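PDB 3I6I: putative leucoanthocyanidin reductase 1, which catalyses the NADPH-dependent reduction of leucoanthocyanidins to flavan-3-ols such as catechin in grapevine flavonoid metabolism. Local coordinates for residues Y194-T199 with V219-S224. Residues are numbered along the deposited sequence; the frame is centred on the assembly and turned at random.
Sequences YFVAGT and VHFRPS
Tyr194 lays one ring face over the backbone of Arg222 in a CH-pi contact, Arg222 CA standing 3.7 Å from the centroid of the Tyr194 ring and 20° off its normal. The same face continues onto the arginine's aliphatic part: Tyr194 CZ lies 3.5 Å from Arg222 CB, and Tyr194 OH 3.7 Å from Arg222 CD. A broad flat ring suits a long methylene chain, here extended from CG to NE with its guanidinium plane only 13° from the ring; the charged end goes on to Phe285, by cation-pi contact and a hydrogen bond to its carbonyl. An alanine at Tyr194 would remove the ring and probably open a gap over Arg222 CA and its methylenes, although Phe285 would still hold the charged end.

At the ring edge, near its plane, Pro223 O approaches Tyr194 CD2 at 3.5 Å. Strand 193-196 here packs against the chain leaving strand 217-220, joining two separate sheets of this NmrA-like reductase of the Rossmann clan. Asn160, an NADP(+)-binding residue, donates a hydrogen bond from ND2 to Phe221 O and touches the Tyr194 side chain.

Deeper in, the packing is apolar. The branched Val196 sends CG1, anti to the backbone N, to within 4.1 Å of Phe221 CD2, while its CG2 meets Pro223 CG at 4.3 Å, against the compact proline ring.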
ATOM      1  N   TYR A 194       0.085  -0.605 -12.921  1.00  5.19           N
ATOM      2  CA  TYR A 194      -1.289  -0.805 -12.488  1.00  4.92           C
ATOM      3  C   TYR A 194      -1.679   0.241 -11.469  1.00  4.27           C
ATOM      4  O   TYR A 194      -0.998   0.450 -10.488  1.00  7.20           O
ATOM      5  CB  TYR A 194      -1.490  -2.198 -11.877  1.00  5.99           C
ATOM      6  CG  TYR A 194      -1.352  -3.336 -12.856  1.00  2.00           C
ATOM      7  CD1 TYR A 194      -0.159  -4.029 -12.982  1.00  5.56           C
ATOM      8  CD2 TYR A 194      -2.421  -3.715 -13.659  1.00  5.06           C
ATOM      9  CE1 TYR A 194      -0.033  -5.075 -13.893  1.00  7.25           C
ATOM     10  CE2 TYR A 194      -2.314  -4.767 -14.529  1.00  7.92           C
ATOM     11  CZ  TYR A 194      -1.118  -5.431 -14.653  1.00  4.67           C
ATOM     12  OH  TYR A 194      -1.095  -6.438 -15.574  1.00  8.67           O
ATOM     13  N   PHE A 195      -2.794   0.901 -11.719  1.00  5.53           N
ATOM     14  CA  PHE A 195      -3.322   1.958 -10.834  1.00  7.02           C
ATOM     15  C   PHE A 195      -4.607   1.500 -10.184  1.00 10.29           C
ATOM     16  O   PHE A 195      -5.514   0.965 -10.836  1.00 11.67           O
ATOM     17  CB  PHE A 195      -3.564   3.253 -11.630  1.00 10.19           C
ATOM     18  CG  PHE A 195      -2.334   3.779 -12.283  1.00  4.43           C
ATOM     19  CD1 PHE A 195      -1.485   4.633 -11.612  1.00  8.32           C
ATOM     20  CD2 PHE A 195      -1.967   3.348 -13.561  1.00  5.84           C
ATOM     21  CE1 PHE A 195      -0.330   5.111 -12.205  1.00  9.85           C
ATOM     22  CE2 PHE A 195      -0.799   3.816 -14.163  1.00  4.89           C
ATOM     23  CZ  PHE A 195       0.022   4.719 -13.479  1.00  6.62           C
ATOM     24  N   VAL A 196      -4.667   1.676  -8.877  1.00  5.28           N
ATOM     25  CA  VAL A 196      -5.762   1.142  -8.076  1.00  6.21           C
ATOM     26  C   VAL A 196      -6.311   2.228  -7.176  1.00  5.14           C
ATOM     27  O   VAL A 196      -5.555   2.941  -6.454  1.00  4.71           O
ATOM     28  CB  VAL A 196      -5.256  -0.019  -7.212  1.00  7.76           C
ATOM     29  CG1 VAL A 196      -6.429  -0.658  -6.436  1.00  3.45           C
ATOM     30  CG2 VAL A 196      -4.529  -1.057  -8.070  1.00  8.85           C
ATOM     31  N   ALA A 197      -7.631   2.388  -7.190  1.00  2.00           N
ATOM     32  CA  ALA A 197      -8.256   3.293  -6.246  1.00  4.54           C
ATOM     33  C   ALA A 197      -7.950   2.936  -4.796  1.00  6.48           C
ATOM     34  O   ALA A 197      -7.989   1.785  -4.412  1.00  3.82           O
ATOM     35  CB  ALA A 197      -9.795   3.339  -6.438  1.00  4.12           C
ATOM     36  N   GLY A 198      -7.680   3.952  -3.984  1.00  8.07           N
ATOM     37  CA  GLY A 198      -7.606   3.769  -2.537  1.00  7.63           C
ATOM     38  C   GLY A 198      -8.694   2.881  -1.935  1.00  6.67           C
ATOM     39  O   GLY A 198      -8.419   1.984  -1.121  1.00  5.00           O
ATOM     40  N   THR A 199      -9.940   3.145  -2.289  1.00  2.25           N
ATOM     41  CA  THR A 199     -11.065   2.393  -1.749  1.00  3.36           C
ATOM     42  C   THR A 199     -10.982   0.921  -2.144  1.00  4.10           C
ATOM     43  O   THR A 199     -11.416   0.061  -1.372  1.00  6.92           O
ATOM     44  CB  THR A 199     -12.452   2.997  -2.143  1.00  7.07           C
ATOM     45  OG1 THR A 199     -12.585   3.052  -3.570  1.00  9.21           O
ATOM     46  CG2 THR A 199     -12.635   4.415  -1.579  1.00  9.96           C
ATOM     47  N   VAL A 219      -0.237 -11.392  -2.787  1.00  5.04           N
ATOM     48  CA  VAL A 219      -1.448 -11.027  -3.513  1.00  2.00           C
ATOM     49  C   VAL A 219      -1.154  -9.811  -4.405  1.00  5.02           C
ATOM     50  O   VAL A 219      -0.865  -8.684  -3.913  1.00  4.70           O
ATOM     51  CB  VAL A 219      -2.605 -10.704  -2.583  1.00  4.41           C
ATOM     52  CG1 VAL A 219      -3.829 -10.358  -3.404  1.00  3.87           C
ATOM     53  CG2 VAL A 219      -2.883 -11.903  -1.641  1.00  3.51           C
ATOM     54  N   HIS A 220      -1.247 -10.022  -5.705  1.00  2.59           N
ATOM     55  CA  HIS A 220      -0.877  -9.004  -6.707  1.00  3.14           C
ATOM     56  C   HIS A 220      -2.142  -8.357  -7.245  1.00  7.69           C
ATOM     57  O   HIS A 220      -3.112  -9.050  -7.565  1.00  8.53           O
ATOM     58  CB  HIS A 220      -0.042  -9.611  -7.822  1.00  4.12           C
ATOM     59  CG  HIS A 220       1.183 -10.328  -7.320  1.00  3.45           C
ATOM     60  ND1 HIS A 220       2.356  -9.655  -7.027  1.00  6.31           N
ATOM     61  CD2 HIS A 220       1.388 -11.622  -6.987  1.00  3.43           C
ATOM     62  CE1 HIS A 220       3.245 -10.527  -6.565  1.00  5.34           C
ATOM     63  NE2 HIS A 220       2.699 -11.732  -6.558  1.00  3.61           N
ATOM     64  N   PHE A 221      -2.151  -7.018  -7.348  1.00  3.86           N
ATOM     65  CA  PHE A 221      -3.305  -6.334  -7.886  1.00  4.25           C
ATOM     66  C   PHE A 221      -3.051  -5.982  -9.350  1.00  9.64           C
ATOM     67  O   PHE A 221      -2.353  -5.005  -9.633  1.00  5.26           O
ATOM     68  CB  PHE A 221      -3.666  -5.059  -7.113  1.00  5.07           C
ATOM     69  CG  PHE A 221      -4.283  -5.273  -5.740  1.00  3.69           C
ATOM     70  CD1 PHE A 221      -3.712  -6.135  -4.809  1.00  8.34           C
ATOM     71  CD2 PHE A 221      -5.376  -4.492  -5.346  1.00  5.82           C
ATOM     72  CE1 PHE A 221      -4.295  -6.299  -3.555  1.00  5.47           C
ATOM     73  CE2 PHE A 221      -5.943  -4.618  -4.051  1.00  6.30           C
ATOM     74  CZ  PHE A 221      -5.381  -5.536  -3.166  1.00  4.63           C
ATOM     75  N   ARG A 222      -3.656  -6.721 -10.267  1.00  6.08           N
ATOM     76  CA  ARG A 222      -3.462  -6.470 -11.690  1.00  6.06           C
ATOM     77  C   ARG A 222      -4.768  -6.286 -12.442  1.00  3.28           C
ATOM     78  O   ARG A 222      -5.062  -7.056 -13.389  1.00  5.59           O
ATOM     79  CB  ARG A 222      -2.658  -7.581 -12.322  1.00  2.57           C
ATOM     80  CG  ARG A 222      -1.290  -7.773 -11.741  1.00  5.24           C
ATOM     81  CD  ARG A 222      -0.451  -8.650 -12.623  1.00  4.64           C
ATOM     82  NE  ARG A 222       0.971  -8.578 -12.292  1.00  5.64           N
ATOM     83  CZ  ARG A 222       1.934  -9.269 -12.914  1.00  4.11           C
ATOM     84  NH1 ARG A 222       1.638 -10.177 -13.836  1.00  7.76           N
ATOM     85  NH2 ARG A 222       3.211  -9.103 -12.586  1.00  7.76           N
ATOM     86  N   PRO A 223      -5.552  -5.248 -12.055  1.00  6.34           N
ATOM     87  CA  PRO A 223      -6.767  -4.975 -12.801  1.00  6.63           C
ATOM     88  C   PRO A 223      -6.458  -4.574 -14.258  1.00  6.04           C
ATOM     89  O   PRO A 223      -5.820  -3.528 -14.528  1.00  3.75           O
ATOM     90  CB  PRO A 223      -7.418  -3.826 -12.002  1.00  6.57           C
ATOM     91  CG  PRO A 223      -6.242  -3.096 -11.407  1.00 10.29           C
ATOM     92  CD  PRO A 223      -5.362  -4.260 -10.984  1.00  6.28           C
ATOM     93  N   SER A 224      -6.882  -5.409 -15.196  1.00  4.09           N
ATOM     94  CA  SER A 224      -6.509  -5.234 -16.591  1.00  7.99           C
ATOM     95  C   SER A 224      -6.946  -3.866 -17.177  1.00  8.60           C
ATOM     96  O   SER A 224      -6.272  -3.320 -18.033  1.00 10.10           O
ATOM     97  CB  SER A 224      -7.031  -6.400 -17.462  1.00 10.44           C
ATOM     98  OG  SER A 224      -8.459  -6.414 -17.476  1.00 14.80           O
TER